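Lipocalin AI-4 (Rhodnius prolixus, PDB 5H9N) binds cysteinyl leukotrienes such as leukotriene C4 inside its lipocalin barrel, probably sequestering these host mediators while the insect feeds on blood. Local coordinates at residues K16-F21 with M95-T100; R44-Q49 with L56-K61; G63-S68 with F81-T86. The protein carries 1 engineered substitution. All coordinates share one frame; numbering follows the deposited sequence.

Contact 1: K16-F21 with M95-T100; sequences KIMSGF and MAVVET. With LTX ((5~{S},6~{R},7~{E},9~{E},11~{Z},14~{Z})-6-[(2~{R})-2-[[(4~{S})-4-azanyl-5-oxidanyl-5-oxidanylidene-pentanoyl]amino]-3-( 2-hydroxy-2-oxoethylamino)-3-oxidanylidene-propyl]sulfanyl-5-oxidanyl-icosa-7,9,11,14-tetraenoic acid), chain B.
Val98 O takes two donors where the N-terminal loop crosses a barrel strand of this lipocalin: Met18 N at 2.9 Å, with an N-H...O angle of 150°, and a water at 3.1 Å. The water reaches back to the loop by a weak bond to Lys16 O. Val98 and Glu99 both face Leu107 of strand 105-112, a classic beta bulge, which probably helps turn this carbonyl to the loop.

Around this grip the loop lies against the strand with apolar atoms. Ile17 CG2 sits 3.4 Å from Val97 O, while CD1, at the end of the other branch, meets Ala96 CB. Met18 has CG between its backbone N and carbonyl carbon (chi1 65°), which lays CG near Val98 O. Its SD comes 3.7 Å from Thr100 N and also meets the CG2 methyl of Thr100, whose OG1 is taken up by Tyr105 O and Tyr102 N. The Glu99 side chain, bent at chi2, turns its carboxylate back to the loop, and OE2 comes 3.3 Å from Met18 CB.

Phe21 crosses Val97 at about a right angle and brings CE1 and CZ onto CG2 of that valine, with Thr100 CG2 farther off at the ring's edge. Phe27, Tyr79 and Tyr102 also touch the Phe21 ring, so it packs among aromatic side chains at this end of the barrel, on the side of the strand that carries Met95 and Val97. Two residues back from Val97 on that side, Met95 belongs to the leukotriene pocket, and its SD lies 3.6 Å from C17 of the lipid tail.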
# COMPACT_ATOMS: atom_id res chain seq x y z
N LYS A 16 -15.77 3.51 1.15
CA LYS A 16 -15.01 3.53 -0.08
C LYS A 16 -14.16 2.29 -0.30
O LYS A 16 -13.57 2.12 -1.37
CB LYS A 16 -14.13 4.78 -0.12
CG LYS A 16 -14.95 6.06 -0.22
CD LYS A 16 -14.12 7.30 0.07
CE LYS A 16 -14.97 8.55 -0.01
NZ LYS A 16 -14.23 9.76 0.47
N ILE A 17 -14.10 1.41 0.69
CA ILE A 17 -13.31 0.19 0.62
C ILE A 17 -14.16 -0.97 0.11
O ILE A 17 -15.33 -1.09 0.47
CB ILE A 17 -12.71 -0.17 2.00
CG1 ILE A 17 -11.75 0.93 2.46
CG2 ILE A 17 -11.98 -1.51 1.96
CD1 ILE A 17 -11.21 0.75 3.86
N MET A 18 -13.58 -1.82 -0.72
CA MET A 18 -14.27 -2.99 -1.25
C MET A 18 -14.89 -3.83 -0.15
O MET A 18 -14.39 -3.89 0.98
CB MET A 18 -13.31 -3.87 -2.04
CG MET A 18 -12.22 -4.48 -1.17
SD MET A 18 -10.96 -5.41 -2.06
CE MET A 18 -11.96 -6.73 -2.76
N SER A 19 -15.98 -4.49 -0.49
CA SER A 19 -16.56 -5.47 0.41
C SER A 19 -15.91 -6.82 0.14
O SER A 19 -15.39 -7.08 -0.95
CB SER A 19 -18.08 -5.55 0.22
OG SER A 19 -18.39 -5.86 -1.12
N GLY A 20 -15.90 -7.67 1.17
CA GLY A 20 -15.48 -9.04 1.03
C GLY A 20 -14.00 -9.24 0.76
O GLY A 20 -13.62 -10.20 0.10
N PHE A 21 -13.17 -8.35 1.29
CA PHE A 21 -11.72 -8.48 1.16
C PHE A 21 -11.23 -9.81 1.71
O PHE A 21 -11.59 -10.20 2.82
CB PHE A 21 -11.00 -7.33 1.86
CG PHE A 21 -9.50 -7.47 1.86
CD1 PHE A 21 -8.78 -7.37 0.68
CD2 PHE A 21 -8.81 -7.68 3.05
CE1 PHE A 21 -7.40 -7.49 0.68
CE2 PHE A 21 -7.43 -7.80 3.05
CZ PHE A 21 -6.72 -7.69 1.86
N MET A 95 -2.29 0.77 6.25
CA MET A 95 -2.78 0.60 4.90
C MET A 95 -4.13 -0.09 4.86
O MET A 95 -4.49 -0.83 5.77
CB MET A 95 -1.77 -0.18 4.07
CG MET A 95 -1.47 -1.53 4.68
SD MET A 95 -1.38 -2.81 3.46
CE MET A 95 -3.07 -2.55 3.06
N ALA A 96 -4.86 0.14 3.77
CA ALA A 96 -6.08 -0.60 3.49
C ALA A 96 -6.11 -0.91 2.00
O ALA A 96 -5.67 -0.09 1.19
CB ALA A 96 -7.30 0.21 3.88
N VAL A 97 -6.62 -2.08 1.64
CA VAL A 97 -6.80 -2.44 0.24
C VAL A 97 -8.15 -1.89 -0.22
O VAL A 97 -9.20 -2.36 0.21
CB VAL A 97 -6.72 -3.95 0.02
CG1 VAL A 97 -6.91 -4.28 -1.46
CG2 VAL A 97 -5.39 -4.49 0.51
N VAL A 98 -8.12 -0.89 -1.09
CA VAL A 98 -9.34 -0.26 -1.56
C VAL A 98 -10.08 -1.14 -2.56
O VAL A 98 -11.29 -1.31 -2.46
CB VAL A 98 -9.02 1.12 -2.18
CG1 VAL A 98 -10.27 1.78 -2.70
CG2 VAL A 98 -8.31 2.01 -1.15
N GLU A 99 -9.34 -1.70 -3.50
CA GLU A 99 -9.92 -2.55 -4.54
C GLU A 99 -8.84 -3.48 -5.05
O GLU A 99 -7.72 -3.03 -5.27
CB GLU A 99 -10.46 -1.71 -5.70
CG GLU A 99 -11.79 -1.03 -5.48
CD GLU A 99 -12.95 -1.89 -5.92
OE1 GLU A 99 -13.49 -1.64 -7.02
OE2 GLU A 99 -13.32 -2.83 -5.18
N THR A 100 -9.15 -4.76 -5.25
CA THR A 100 -8.17 -5.68 -5.83
C THR A 100 -8.87 -6.84 -6.51
O THR A 100 -9.97 -7.21 -6.09
CB THR A 100 -7.18 -6.24 -4.77
OG1 THR A 100 -6.21 -7.08 -5.41
CG2 THR A 100 -7.90 -7.05 -3.73
O2 LTX B . 2.77 6.27 1.64
C1 LTX B . 3.46 6.98 0.87
O1 LTX B . 3.85 6.59 -0.26
C2 LTX B . 3.83 8.38 1.32
C3 LTX B . 5.31 8.42 1.69
C4 LTX B . 5.68 7.21 2.55
C5 LTX B . 7.08 7.38 3.15
O3 LTX B . 8.08 7.24 2.13
C6 LTX B . 7.34 6.37 4.26
C7 LTX B . 7.33 4.94 3.72
C8 LTX B . 6.41 4.04 4.09
C9 LTX B . 6.47 2.66 3.56
C10 LTX B . 5.74 1.64 4.05
C11 LTX B . 5.87 0.31 3.46
C12 LTX B . 5.20 -0.80 3.81
C13 LTX B . 4.15 -0.88 4.90
C14 LTX B . 2.81 -0.36 4.43
C15 LTX B . 1.99 -1.04 3.64
C16 LTX B . 2.31 -2.42 3.13
C17 LTX B . 1.77 -2.60 1.72
C18 LTX B . 1.91 -4.06 1.30
C19 LTX B . 1.66 -4.25 -0.19
C20 LTX B . 1.77 -5.71 -0.58
O32 LTX B . 12.16 2.47 2.34
C21 LTX B . 11.47 3.19 3.09
O31 LTX B . 10.40 3.72 2.74
CA3 LTX B . 11.97 3.44 4.49
N3 LTX B . 11.03 4.26 5.23
C22 LTX B . 11.32 4.87 6.37
O33 LTX B . 12.43 4.78 6.87
CA2 LTX B . 10.26 5.69 7.06
CB2 LTX B . 8.92 5.67 6.32
SG2 LTX B . 8.91 6.80 4.97
N2 LTX B . 10.74 7.04 7.29
CD1 LTX B . 10.64 7.61 8.48
OE1 LTX B . 9.86 7.24 9.34
CG1 LTX B . 11.58 8.78 8.68
CB1 LTX B . 11.20 9.59 9.92
CA1 LTX B . 11.80 10.99 9.82
N1 LTX B . 11.48 11.57 8.49
C23 LTX B . 13.29 10.95 9.98
O11 LTX B . 14.00 11.43 9.08
O12 LTX B . 13.75 10.44 11.02
O HOH W 1 -14.17 -0.59 -3.49

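Contact 2: R44-Q49 with L56-K61; sequences RCEKYQ and LNFNGK. With LTX ((5~{S},6~{R},7~{E},9~{E},11~{Z},14~{Z})-6-[(2~{R})-2-[[(4~{S})-4-azanyl-5-oxidanyl-5-oxidanylidene-pentanoyl]amino]-3-( 2-hydroxy-2-oxoethylamino)-3-oxidanylidene-propyl]sulfanyl-5-oxidanyl-icosa-7,9,11,14-tetraenoic acid), chain B.
Tyr48 has CG anti to its carbonyl carbon (chi1 -74°), whereas Phe58 holds CG between backbone N and carbonyl carbon (chi1 69°), and the two rings lie side by side in an offset stack. Their centroids are 4.4 Å apart with planes at 15°; Phe58 CB sits over the centre of the Tyr48 face, and Tyr48 CE2 lies over the rim of Phe58.

This pair lines the ligand side of the hairpin of strands 46-51 and 55-60: Phe58 CE1 is 3.5 Å from LTX C11. Towards the hairpin's open end, the Asn59 amide bridges the backbone, ND2 giving a nearly straight bond to Cys45 O (3.0 Å) and OD1 accepting from Lys47 N (2.9 Å).

Glu46 OE1 takes the Tyr48 hydroxyl, which also meets Arg110, and OE2 accepts from both NH1 and NH2 of Arg44 in a salt bridge, lying in the guanidinium plane. Lys61 CA packs over one guanidinium face; Lys61 NZ hydrogen-bonds LTX O3 at 2.7 Å and Lys61 N the carboxylate O32. The polyene thus meets aromatic carbon and the hydroxyl a lysine, while Glu46 probably eases the repulsion between Arg44 NH2 and Lys61 NZ, 5.8 Å apart.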
# COMPACT_ATOMS: atom_id res chain seq x y z
N ARG A 44 11.65 4.35 -8.61
CA ARG A 44 12.23 3.04 -8.31
C ARG A 44 11.19 1.97 -8.55
O ARG A 44 10.00 2.27 -8.74
CB ARG A 44 12.71 2.99 -6.86
CG ARG A 44 13.87 3.94 -6.53
CD ARG A 44 14.14 3.98 -5.02
NE ARG A 44 12.98 4.51 -4.31
CZ ARG A 44 12.15 3.79 -3.55
NH1 ARG A 44 12.38 2.50 -3.36
NH2 ARG A 44 11.11 4.37 -2.96
N CYS A 45 11.63 0.71 -8.55
CA CYS A 45 10.72 -0.42 -8.62
C CYS A 45 10.79 -1.24 -7.35
O CYS A 45 11.70 -2.07 -7.17
CB CYS A 45 11.03 -1.30 -9.84
SG CYS A 45 9.78 -2.57 -10.05
N GLU A 46 9.83 -1.01 -6.47
CA GLU A 46 9.74 -1.77 -5.23
C GLU A 46 8.92 -3.04 -5.43
O GLU A 46 7.77 -2.97 -5.86
CB GLU A 46 9.10 -0.92 -4.13
CG GLU A 46 9.95 0.26 -3.70
CD GLU A 46 9.39 1.00 -2.50
OE1 GLU A 46 8.18 0.88 -2.20
OE2 GLU A 46 10.18 1.72 -1.86
N LYS A 47 9.54 -4.17 -5.13
CA LYS A 47 8.88 -5.47 -5.13
C LYS A 47 8.56 -5.85 -3.70
O LYS A 47 9.47 -6.04 -2.89
CB LYS A 47 9.76 -6.54 -5.77
CG LYS A 47 9.09 -7.91 -5.82
CD LYS A 47 9.99 -8.97 -6.44
CE LYS A 47 11.18 -9.30 -5.54
NZ LYS A 47 11.94 -10.48 -6.03
N TYR A 48 7.27 -5.95 -3.38
CA TYR A 48 6.80 -6.33 -2.05
C TYR A 48 6.60 -7.84 -2.02
O TYR A 48 5.75 -8.39 -2.73
CB TYR A 48 5.51 -5.59 -1.70
CG TYR A 48 5.74 -4.14 -1.37
CD1 TYR A 48 6.12 -3.23 -2.36
CD2 TYR A 48 5.59 -3.66 -0.07
CE1 TYR A 48 6.34 -1.89 -2.05
CE2 TYR A 48 5.81 -2.33 0.24
CZ TYR A 48 6.19 -1.45 -0.75
OH TYR A 48 6.40 -0.13 -0.43
N GLN A 49 7.39 -8.50 -1.18
CA GLN A 49 7.33 -9.94 -1.02
C GLN A 49 6.50 -10.25 0.21
O GLN A 49 6.76 -9.70 1.28
CB GLN A 49 8.73 -10.51 -0.88
CG GLN A 49 9.59 -10.19 -2.09
CD GLN A 49 11.02 -10.63 -1.94
OE1 GLN A 49 11.95 -9.84 -2.09
NE2 GLN A 49 11.22 -11.90 -1.65
N LEU A 56 6.05 -8.99 5.49
CA LEU A 56 6.49 -8.61 4.16
C LEU A 56 7.88 -8.03 4.16
O LEU A 56 8.41 -7.59 5.20
CB LEU A 56 5.48 -7.66 3.50
CG LEU A 56 5.04 -6.35 4.15
CD1 LEU A 56 5.95 -5.22 3.72
CD2 LEU A 56 3.61 -6.07 3.75
N ASN A 57 8.50 -8.12 3.00
CA ASN A 57 9.83 -7.61 2.74
C ASN A 57 9.76 -6.76 1.48
O ASN A 57 9.05 -7.11 0.55
CB ASN A 57 10.83 -8.74 2.54
CG ASN A 57 11.02 -9.61 3.77
OD1 ASN A 57 10.36 -9.42 4.79
ND2 ASN A 57 11.92 -10.58 3.66
N PHE A 58 10.45 -5.62 1.44
CA PHE A 58 10.57 -4.93 0.16
C PHE A 58 11.90 -4.21 0.10
O PHE A 58 12.54 -3.96 1.12
CB PHE A 58 9.38 -3.98 -0.10
CG PHE A 58 9.34 -2.76 0.79
CD1 PHE A 58 8.71 -2.82 2.03
CD2 PHE A 58 9.87 -1.55 0.37
CE1 PHE A 58 8.65 -1.69 2.84
CE2 PHE A 58 9.81 -0.43 1.18
CZ PHE A 58 9.21 -0.50 2.41
N ASN A 59 12.32 -3.91 -1.13
CA ASN A 59 13.56 -3.17 -1.37
C ASN A 59 13.28 -1.68 -1.28
O ASN A 59 12.85 -1.06 -2.27
CB ASN A 59 14.18 -3.55 -2.73
CG ASN A 59 13.21 -3.41 -3.88
OD1 ASN A 59 12.08 -3.89 -3.83
ND2 ASN A 59 13.64 -2.74 -4.94
N GLY A 60 13.49 -1.09 -0.11
CA GLY A 60 13.16 0.32 0.10
C GLY A 60 14.22 1.30 -0.36
O GLY A 60 15.26 0.88 -0.87
N LYS A 61 13.97 2.59 -0.18
CA LYS A 61 14.81 3.64 -0.78
C LYS A 61 16.29 3.53 -0.40
O LYS A 61 17.16 3.67 -1.26
CB LYS A 61 14.30 5.04 -0.40
CG LYS A 61 13.31 5.10 0.74
CD LYS A 61 12.48 6.37 0.66
CE LYS A 61 11.47 6.48 1.79
NZ LYS A 61 10.73 7.77 1.76
O2 LTX B . 2.77 6.27 1.64
C1 LTX B . 3.46 6.98 0.87
O1 LTX B . 3.85 6.59 -0.26
C2 LTX B . 3.83 8.38 1.32
C3 LTX B . 5.31 8.42 1.69
C4 LTX B . 5.68 7.21 2.55
C5 LTX B . 7.08 7.38 3.15
O3 LTX B . 8.08 7.24 2.13
C6 LTX B . 7.34 6.37 4.26
C7 LTX B . 7.33 4.94 3.72
C8 LTX B . 6.41 4.04 4.09
C9 LTX B . 6.47 2.66 3.56
C10 LTX B . 5.74 1.64 4.05
C11 LTX B . 5.87 0.31 3.46
C12 LTX B . 5.20 -0.80 3.81
C13 LTX B . 4.15 -0.88 4.90
C14 LTX B . 2.81 -0.36 4.43
C15 LTX B . 1.99 -1.04 3.64
C16 LTX B . 2.31 -2.42 3.13
C17 LTX B . 1.77 -2.60 1.72
C18 LTX B . 1.91 -4.06 1.30
C19 LTX B . 1.66 -4.25 -0.19
C20 LTX B . 1.77 -5.71 -0.58
O32 LTX B . 12.16 2.47 2.34
C21 LTX B . 11.47 3.19 3.09
O31 LTX B . 10.40 3.72 2.74
CA3 LTX B . 11.97 3.44 4.49
N3 LTX B . 11.03 4.26 5.23
C22 LTX B . 11.32 4.87 6.37
O33 LTX B . 12.43 4.78 6.87
CA2 LTX B . 10.26 5.69 7.06
CB2 LTX B . 8.92 5.67 6.32
SG2 LTX B . 8.91 6.80 4.97
N2 LTX B . 10.74 7.04 7.29
CD1 LTX B . 10.64 7.61 8.48
OE1 LTX B . 9.86 7.24 9.34
CG1 LTX B . 11.58 8.78 8.68
CB1 LTX B . 11.20 9.59 9.92
CA1 LTX B . 11.80 10.99 9.82
N1 LTX B . 11.48 11.57 8.49
C23 LTX B . 13.29 10.95 9.98
O11 LTX B . 14.00 11.43 9.08
O12 LTX B . 13.75 10.44 11.02

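Contact 3: G63-S68 with F81-T86; sequences GDVKCS and FQCTTT
Cys67 and Cys83 face each other at a non-hydrogen-bonded position of two antiparallel strands, CA atoms 4.0 Å apart, and their SG atoms are joined at 2.0 Å. Both CB atoms leave the same face, and with each SG anti to its carbonyl carbon (chi1 -57° and -55°) the sulfurs meet, with a torsion of 106° about the S-S bond.

That face is the tight one. Val65 CG1 packs on Cys83 CB at 3.8 Å, Val65 CG2 meets Thr85 CG2, and Phe81 CD1 comes 3.9 Å from Cys67 CB. Val65 and Phe81 also touch the bound leukotriene, and Phe91 of the next strand presses on Val65, Cys83 and Thr85.

The other face carries Lys66, Thr84, Ser68 and Gln82, and is much looser. Lys66 and Gln82 lead their ends off the partner strand; Gln82 OE1 finds Thr92, and Ser68 OG finds Gln55. Between the strands the backbone does the holding: Lys66 N to Thr84 O and Thr84 N to Lys66 O are both 2.9 Å, and Ser68 and Gln82 are paired in the same way. At the strand end, Thr86 N bonds to Asp64 O, and Thr86 OG1 lies 3.2 Å from Gly63 CA, packed directly against the bare alpha carbon.

A mainly apolar inner face and a polar, solvent-facing outer one, on an antiparallel hairpin, are the build of a lipocalin barrel wall; here a cross-strand disulfide staples it.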
# COMPACT_ATOMS: atom_id res chain seq x y z
N GLY A 63 17.87 0.60 1.47
CA GLY A 63 18.01 -0.66 2.15
C GLY A 63 16.74 -1.48 2.17
O GLY A 63 15.63 -0.96 2.02
N ASP A 64 16.91 -2.78 2.35
CA ASP A 64 15.78 -3.68 2.49
C ASP A 64 14.99 -3.39 3.75
O ASP A 64 15.55 -3.01 4.78
CB ASP A 64 16.25 -5.13 2.48
CG ASP A 64 16.59 -5.62 1.09
OD1 ASP A 64 16.49 -4.81 0.14
OD2 ASP A 64 16.95 -6.81 0.93
N VAL A 65 13.68 -3.54 3.64
CA VAL A 65 12.76 -3.26 4.72
C VAL A 65 11.96 -4.51 5.06
O VAL A 65 11.49 -5.21 4.16
CB VAL A 65 11.78 -2.12 4.35
CG1 VAL A 65 10.87 -1.80 5.52
CG2 VAL A 65 12.56 -0.90 3.91
N LYS A 66 11.82 -4.79 6.35
CA LYS A 66 11.03 -5.92 6.80
C LYS A 66 9.91 -5.44 7.70
O LYS A 66 10.15 -4.65 8.62
CB LYS A 66 11.92 -6.92 7.53
CG LYS A 66 12.97 -7.55 6.62
CD LYS A 66 13.90 -8.47 7.37
CE LYS A 66 14.52 -9.49 6.43
NZ LYS A 66 14.89 -8.89 5.12
N CYS A 67 8.70 -5.91 7.44
CA CYS A 67 7.52 -5.45 8.18
C CYS A 67 6.69 -6.59 8.73
O CYS A 67 6.61 -7.66 8.14
CB CYS A 67 6.62 -4.59 7.29
SG CYS A 67 7.40 -3.14 6.55
N SER A 68 6.05 -6.33 9.87
CA SER A 68 5.13 -7.28 10.47
C SER A 68 3.78 -6.59 10.63
O SER A 68 3.68 -5.53 11.25
CB SER A 68 5.67 -7.74 11.81
OG SER A 68 4.77 -8.61 12.46
N PHE A 81 1.54 -1.91 10.02
CA PHE A 81 2.80 -2.60 9.79
C PHE A 81 3.92 -1.95 10.58
O PHE A 81 4.14 -0.74 10.47
CB PHE A 81 3.13 -2.62 8.30
CG PHE A 81 2.33 -3.62 7.53
CD1 PHE A 81 2.76 -4.92 7.42
CD2 PHE A 81 1.10 -3.27 6.98
CE1 PHE A 81 2.00 -5.87 6.74
CE2 PHE A 81 0.35 -4.21 6.28
CZ PHE A 81 0.80 -5.51 6.18
N GLN A 82 4.60 -2.77 11.36
CA GLN A 82 5.78 -2.34 12.08
C GLN A 82 6.99 -2.75 11.27
O GLN A 82 7.20 -3.93 11.04
CB GLN A 82 5.81 -2.98 13.47
CG GLN A 82 6.86 -2.37 14.39
CD GLN A 82 6.67 -0.88 14.56
OE1 GLN A 82 5.54 -0.40 14.64
NE2 GLN A 82 7.77 -0.14 14.61
N CYS A 83 7.77 -1.77 10.84
CA CYS A 83 8.84 -2.02 9.87
C CYS A 83 10.21 -1.62 10.40
O CYS A 83 10.33 -0.67 11.18
CB CYS A 83 8.58 -1.26 8.56
SG CYS A 83 6.99 -1.54 7.76
N THR A 84 11.23 -2.34 9.96
CA THR A 84 12.61 -2.02 10.28
C THR A 84 13.41 -2.03 8.99
O THR A 84 13.08 -2.76 8.06
CB THR A 84 13.22 -3.02 11.29
OG1 THR A 84 13.14 -4.35 10.77
CG2 THR A 84 12.49 -2.95 12.62
N THR A 85 14.44 -1.20 8.92
CA THR A 85 15.22 -1.09 7.69
C THR A 85 16.67 -1.48 7.95
O THR A 85 17.15 -1.44 9.09
CB THR A 85 15.19 0.33 7.11
OG1 THR A 85 16.12 1.16 7.82
CG2 THR A 85 13.78 0.93 7.21
N THR A 86 17.39 -1.83 6.89
CA THR A 86 18.76 -2.28 7.09
C THR A 86 19.71 -1.16 7.48
O THR A 86 20.82 -1.42 7.89
CB THR A 86 19.33 -2.98 5.85
OG1 THR A 86 19.16 -2.15 4.69
CG2 THR A 86 18.65 -4.32 5.63

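How the contacts relate
From the N terminus, the loop 16-21 comes first, and contact 1 does not close until the chain has run through five strands to 95-100; contacts 2 and 3 are both nested inside that large loop. They follow each other in series: contact 2 closes the hairpin of strands 46-51 and 55-60, then contact 3 closes that of 63-71 and 78-85. Strands 55-60 and 63-71 are sheet neighbours, so the two hairpins form one continuous wall, with Leu56 CD2 packed on Phe81 CE1. Phe81 also touches Met95, linking contact 3 to contact 1 between adjacent strands 78-85 and 90-100. All three contacts touch the same leukotriene, contacts 1 and 2 with centres about 21 Å apart.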